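Local coordinates for protein tudor (PDB 4Q5W) that probably acts in the germline piRNA pathway and, through its extended Tudor domains, of which this is the ninth, recognises symmetrically dimethylated arginines of Aubergine, at residues T9-T14 against L124-F129; A116-N121 against H169-V174. One frame throughout, in Å; residues are numbered along the deposited sequence.

Interaction 1: T9-T14 against L124-F129; sequences THVENT and LTLTTF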
# COMPACT_ATOMS: atom_id res chain seq x y z
N THR A 9 -4.23 0.24 0.79
CA THR A 9 -3.42 1.45 0.91
C THR A 9 -2.38 1.60 -0.21
O THR A 9 -1.89 2.70 -0.46
CB THR A 9 -2.73 1.54 2.29
OG1 THR A 9 -2.08 0.31 2.60
CG2 THR A 9 -3.76 1.84 3.37
N HIS A 10 -2.04 0.50 -0.88
CA HIS A 10 -1.11 0.57 -2.02
C HIS A 10 -1.19 -0.65 -2.90
O HIS A 10 -1.21 -1.78 -2.41
CB HIS A 10 0.35 0.73 -1.56
CG HIS A 10 1.33 0.76 -2.69
ND1 HIS A 10 1.38 1.79 -3.61
CD2 HIS A 10 2.29 -0.12 -3.07
CE1 HIS A 10 2.33 1.55 -4.49
NE2 HIS A 10 2.90 0.39 -4.19
N VAL A 11 -1.20 -0.43 -4.20
CA VAL A 11 -1.16 -1.55 -5.14
C VAL A 11 0.13 -1.54 -5.93
O VAL A 11 0.39 -0.60 -6.68
CB VAL A 11 -2.34 -1.48 -6.12
CG1 VAL A 11 -2.19 -2.58 -7.19
CG2 VAL A 11 -3.63 -1.62 -5.36
N GLU A 12 0.96 -2.56 -5.75
CA GLU A 12 2.17 -2.69 -6.56
C GLU A 12 1.82 -3.39 -7.87
O GLU A 12 2.22 -2.97 -8.95
CB GLU A 12 3.23 -3.49 -5.81
CG GLU A 12 4.59 -3.52 -6.51
CD GLU A 12 5.26 -2.15 -6.52
OE1 GLU A 12 5.02 -1.34 -5.60
OE2 GLU A 12 6.03 -1.89 -7.46
N ASN A 13 1.06 -4.48 -7.74
CA ASN A 13 0.43 -5.16 -8.87
C ASN A 13 -0.67 -6.03 -8.28
O ASN A 13 -0.89 -5.99 -7.07
CB ASN A 13 1.44 -5.99 -9.66
CG ASN A 13 2.21 -6.98 -8.77
OD1 ASN A 13 1.63 -7.93 -8.24
ND2 ASN A 13 3.51 -6.76 -8.65
N THR A 14 -1.37 -6.80 -9.10
CA THR A 14 -2.52 -7.54 -8.56
C THR A 14 -2.10 -8.64 -7.60
O THR A 14 -2.93 -9.14 -6.82
CB THR A 14 -3.46 -8.08 -9.67
OG1 THR A 14 -2.76 -9.03 -10.48
CG2 THR A 14 -3.97 -6.94 -10.54
N LEU A 124 -3.08 -1.46 -18.24
CA LEU A 124 -4.53 -1.32 -18.32
C LEU A 124 -5.21 -1.92 -17.09
O LEU A 124 -6.18 -1.38 -16.56
CB LEU A 124 -5.05 -1.98 -19.60
CG LEU A 124 -6.58 -2.08 -19.77
CD1 LEU A 124 -7.23 -0.71 -19.71
CD2 LEU A 124 -6.87 -2.73 -21.12
N THR A 125 -4.70 -3.05 -16.63
CA THR A 125 -5.24 -3.70 -15.46
C THR A 125 -5.09 -2.80 -14.25
O THR A 125 -6.02 -2.64 -13.47
CB THR A 125 -4.57 -5.06 -15.19
OG1 THR A 125 -4.90 -5.96 -16.25
CG2 THR A 125 -5.04 -5.65 -13.85
N LEU A 126 -3.91 -2.20 -14.09
CA LEU A 126 -3.68 -1.40 -12.89
C LEU A 126 -4.47 -0.09 -12.86
O LEU A 126 -4.95 0.32 -11.80
CB LEU A 126 -2.18 -1.17 -12.67
CG LEU A 126 -1.48 -2.47 -12.27
CD1 LEU A 126 -0.09 -2.18 -11.72
CD2 LEU A 126 -2.32 -3.29 -11.27
N THR A 127 -4.64 0.56 -14.01
CA THR A 127 -5.43 1.78 -14.06
C THR A 127 -6.92 1.48 -13.84
O THR A 127 -7.63 2.25 -13.17
CB THR A 127 -5.19 2.59 -15.37
OG1 THR A 127 -5.89 3.84 -15.30
CG2 THR A 127 -5.65 1.82 -16.60
N THR A 128 -7.38 0.36 -14.39
CA THR A 128 -8.76 -0.07 -14.18
C THR A 128 -8.98 -0.42 -12.71
O THR A 128 -10.01 -0.07 -12.14
CB THR A 128 -9.13 -1.24 -15.09
OG1 THR A 128 -8.83 -0.88 -16.45
CG2 THR A 128 -10.64 -1.59 -14.98
N PHE A 129 -8.00 -1.09 -12.10
CA PHE A 129 -8.09 -1.49 -10.70
C PHE A 129 -8.15 -0.23 -9.82
O PHE A 129 -8.94 -0.15 -8.88
CB PHE A 129 -6.87 -2.35 -10.35
CG PHE A 129 -6.94 -3.06 -9.02
CD1 PHE A 129 -8.14 -3.20 -8.31
CD2 PHE A 129 -5.79 -3.62 -8.49
CE1 PHE A 129 -8.18 -3.87 -7.10
CE2 PHE A 129 -5.82 -4.29 -7.27
CZ PHE A 129 -7.01 -4.41 -6.57

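Interaction 2: A116-N121 against H169-V174; sequences AIFEKN and HLQKLV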
# COMPACT_ATOMS: atom_id res chain seq x y z
N ALA A 116 -3.81 -14.47 -16.52
CA ALA A 116 -3.02 -14.04 -17.67
C ALA A 116 -3.51 -12.70 -18.23
O ALA A 116 -2.75 -11.97 -18.87
CB ALA A 116 -3.00 -15.11 -18.75
N ILE A 117 -4.78 -12.38 -18.00
CA ILE A 117 -5.31 -11.10 -18.42
C ILE A 117 -4.56 -9.98 -17.71
O ILE A 117 -4.20 -8.97 -18.31
CB ILE A 117 -6.83 -10.99 -18.14
CG1 ILE A 117 -7.59 -12.05 -18.95
CG2 ILE A 117 -7.34 -9.60 -18.49
CD1 ILE A 117 -9.07 -12.17 -18.60
N PHE A 118 -4.29 -10.19 -16.43
CA PHE A 118 -3.59 -9.18 -15.65
C PHE A 118 -2.14 -9.06 -16.10
O PHE A 118 -1.58 -7.97 -16.11
CB PHE A 118 -3.59 -9.52 -14.16
CG PHE A 118 -4.96 -9.65 -13.56
CD1 PHE A 118 -6.06 -9.04 -14.13
CD2 PHE A 118 -5.14 -10.38 -12.39
CE1 PHE A 118 -7.33 -9.16 -13.55
CE2 PHE A 118 -6.39 -10.50 -11.81
CZ PHE A 118 -7.49 -9.89 -12.40
N GLU A 119 -1.52 -10.19 -16.45
CA GLU A 119 -0.09 -10.21 -16.77
C GLU A 119 0.21 -9.71 -18.18
O GLU A 119 1.28 -9.16 -18.45
CB GLU A 119 0.49 -11.61 -16.59
CG GLU A 119 0.25 -12.21 -15.22
CD GLU A 119 0.92 -11.43 -14.11
OE1 GLU A 119 1.91 -10.71 -14.38
OE2 GLU A 119 0.45 -11.54 -12.95
N LYS A 120 -0.73 -9.93 -19.09
CA LYS A 120 -0.54 -9.56 -20.48
C LYS A 120 -0.94 -8.10 -20.73
O LYS A 120 -0.65 -7.54 -21.78
CB LYS A 120 -1.34 -10.50 -21.38
CG LYS A 120 -0.71 -11.89 -21.49
CD LYS A 120 -1.58 -12.87 -22.26
CE LYS A 120 -0.82 -14.17 -22.53
NZ LYS A 120 -1.50 -15.05 -23.53
N ASN A 121 -1.60 -7.51 -19.75
CA ASN A 121 -2.15 -6.17 -19.87
C ASN A 121 -1.94 -5.42 -18.57
O ASN A 121 -2.90 -5.01 -17.93
CB ASN A 121 -3.66 -6.25 -20.18
CG ASN A 121 -3.96 -7.11 -21.40
OD1 ASN A 121 -3.72 -6.69 -22.53
ND2 ASN A 121 -4.49 -8.31 -21.19
N HIS A 169 -14.61 -9.11 -11.73
CA HIS A 169 -15.01 -7.85 -12.35
C HIS A 169 -13.87 -7.16 -13.07
O HIS A 169 -14.05 -6.59 -14.15
CB HIS A 169 -15.57 -6.89 -11.30
CG HIS A 169 -16.38 -5.79 -11.89
ND1 HIS A 169 -17.66 -5.98 -12.36
CD2 HIS A 169 -16.08 -4.49 -12.13
CE1 HIS A 169 -18.13 -4.84 -12.84
NE2 HIS A 169 -17.19 -3.92 -12.70
N LEU A 170 -12.68 -7.23 -12.49
CA LEU A 170 -11.52 -6.58 -13.09
C LEU A 170 -11.16 -7.25 -14.41
O LEU A 170 -10.85 -6.57 -15.40
CB LEU A 170 -10.32 -6.62 -12.14
CG LEU A 170 -9.10 -5.83 -12.59
CD1 LEU A 170 -9.43 -4.36 -12.83
CD2 LEU A 170 -8.00 -5.97 -11.55
N GLN A 171 -11.23 -8.57 -14.45
CA GLN A 171 -11.00 -9.29 -15.70
C GLN A 171 -12.01 -8.88 -16.76
O GLN A 171 -11.65 -8.65 -17.92
CB GLN A 171 -11.11 -10.79 -15.49
CG GLN A 171 -9.94 -11.40 -14.74
CD GLN A 171 -10.14 -12.87 -14.48
OE1 GLN A 171 -9.60 -13.72 -15.18
NE2 GLN A 171 -10.93 -13.18 -13.46
N LYS A 172 -13.27 -8.78 -16.35
CA LYS A 172 -14.36 -8.40 -17.25
C LYS A 172 -14.17 -7.02 -17.85
O LYS A 172 -14.32 -6.85 -19.06
CB LYS A 172 -15.71 -8.50 -16.53
CG LYS A 172 -16.89 -8.15 -17.44
CD LYS A 172 -18.22 -8.45 -16.79
CE LYS A 172 -18.58 -7.44 -15.73
NZ LYS A 172 -19.92 -7.74 -15.15
N LEU A 173 -13.85 -6.03 -17.01
CA LEU A 173 -13.62 -4.66 -17.47
C LEU A 173 -12.43 -4.52 -18.43
O LEU A 173 -12.51 -3.78 -19.40
CB LEU A 173 -13.43 -3.70 -16.30
CG LEU A 173 -14.61 -3.46 -15.35
CD1 LEU A 173 -14.25 -2.41 -14.31
CD2 LEU A 173 -15.87 -3.04 -16.11
N VAL A 174 -11.34 -5.22 -18.13
CA VAL A 174 -10.15 -5.17 -18.99
C VAL A 174 -10.45 -5.81 -20.34
O VAL A 174 -10.12 -5.27 -21.39
CB VAL A 174 -8.93 -5.85 -18.31
CG1 VAL A 174 -7.78 -6.05 -19.31
CG2 VAL A 174 -8.47 -5.03 -17.10

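Interaction 1: T9-T14 against L124-F129
Two threonines, Thr14 and Thr125, meet here through their methyl groups instead of their hydroxyls: Thr14 CG2 lies 3.7 Å from Thr125 CG2, the side chains crossing at about a right angle. On Thr125 the methyl stands anti to the backbone N, and its OG1 is hydrogen-bonded to Asn121 O, the residue just before helix 122-134. Leu126 buries more surface against 9-14 than any other residue of the helix segment. Its CG is anti to the carbonyl carbon (chi1 -69°), and the two methyls beyond reach the corner that follows strand 5-11. There CD1 sits 3.7 Å from Glu12 O, while CD2 lies 4.1 Å from both Asn13 CA and Thr14 CG2. An alanine in place of Leu126 would probably open a gap beneath this corner and leave the Thr14 methyl with less to pack on. Val11 meets the Phe129 ring obliquely with both branches, CG2 at 3.9 Å and CG1 at 4.0 Å from Phe129 CE2; Ile17 of the adjacent strand also touches that ring. Within segment 9-14, His10 NE2 donates to Glu12 OE1 at 3.1 Å, with the acceptor in the ring plane. The helix thus covers the end of the first strand of the five-stranded, OB-like sheet of the SN-like half of an extended Tudor domain. With methyls and ring carbons doing nearly all the touching, the fit depends on shape rather than on directed bonds.

Interaction 2: A116-N121 against H169-V174
Ile117 and Phe118 of helix 116-120 pack against Gln171, Leu170 and Val174 of helix 166-182 in a helix-helix contact of the SN-like half, the short axes 10.1 Å apart at an angle of 52°. The aliphatic part centres on Ile117 CG2, which lies 3.7 Å from Val174 CG1 as the two side chains slide past each other in opposite directions. Ile117 CD1 reaches further along, to the side chain of Gln171. The aromatic part belongs to Phe118, whose CE1 is 3.6 Å from Gln171 CG and 3.8 Å from Leu170 CD2; CZ shares both neighbours. Toward the ring Gln171 offers its methylene: CG is anti to the carbonyl carbon (chi1 -73°), and the ring and amide planes lie 62° apart. The polar bonds run within and around the two helices, not between them. Gln171 OE1 bonds to Ser115 OG and NE2 to Tyr167 O, which should fix the rotation of the amide, and Ser115 OG is bonded to Ile117 N as well. At the other end of the short helix Asn121 folds back on its own chain, and ND2 donates to Ile117 O at 3.0 Å, in the carbonyl plane and on a lone pair.

In the fold
Interactions 1 and 2 show how a small helical layer can be built from residues that touch from one contact to the next: their centres lie 11 Å apart, and helix 116-120 leads directly into helix 122-134. Phe118 makes the closest link between them, with its CD2 3.3 Å from Thr14 OG1 and its CA 3.5 Å from Thr125 OG1. A second join is that of Leu170, whose CD1 comes within 3.6 Å of Phe129 N. Helix 122-134 thus sits between the first strand and the C-terminal helix. In Tudor domains the methylarginine pocket belongs to the Tudor core, probably the four-stranded sheet of strands 52-56, 63-71, 77-81 and 87-90, so neither contact is likely to line it.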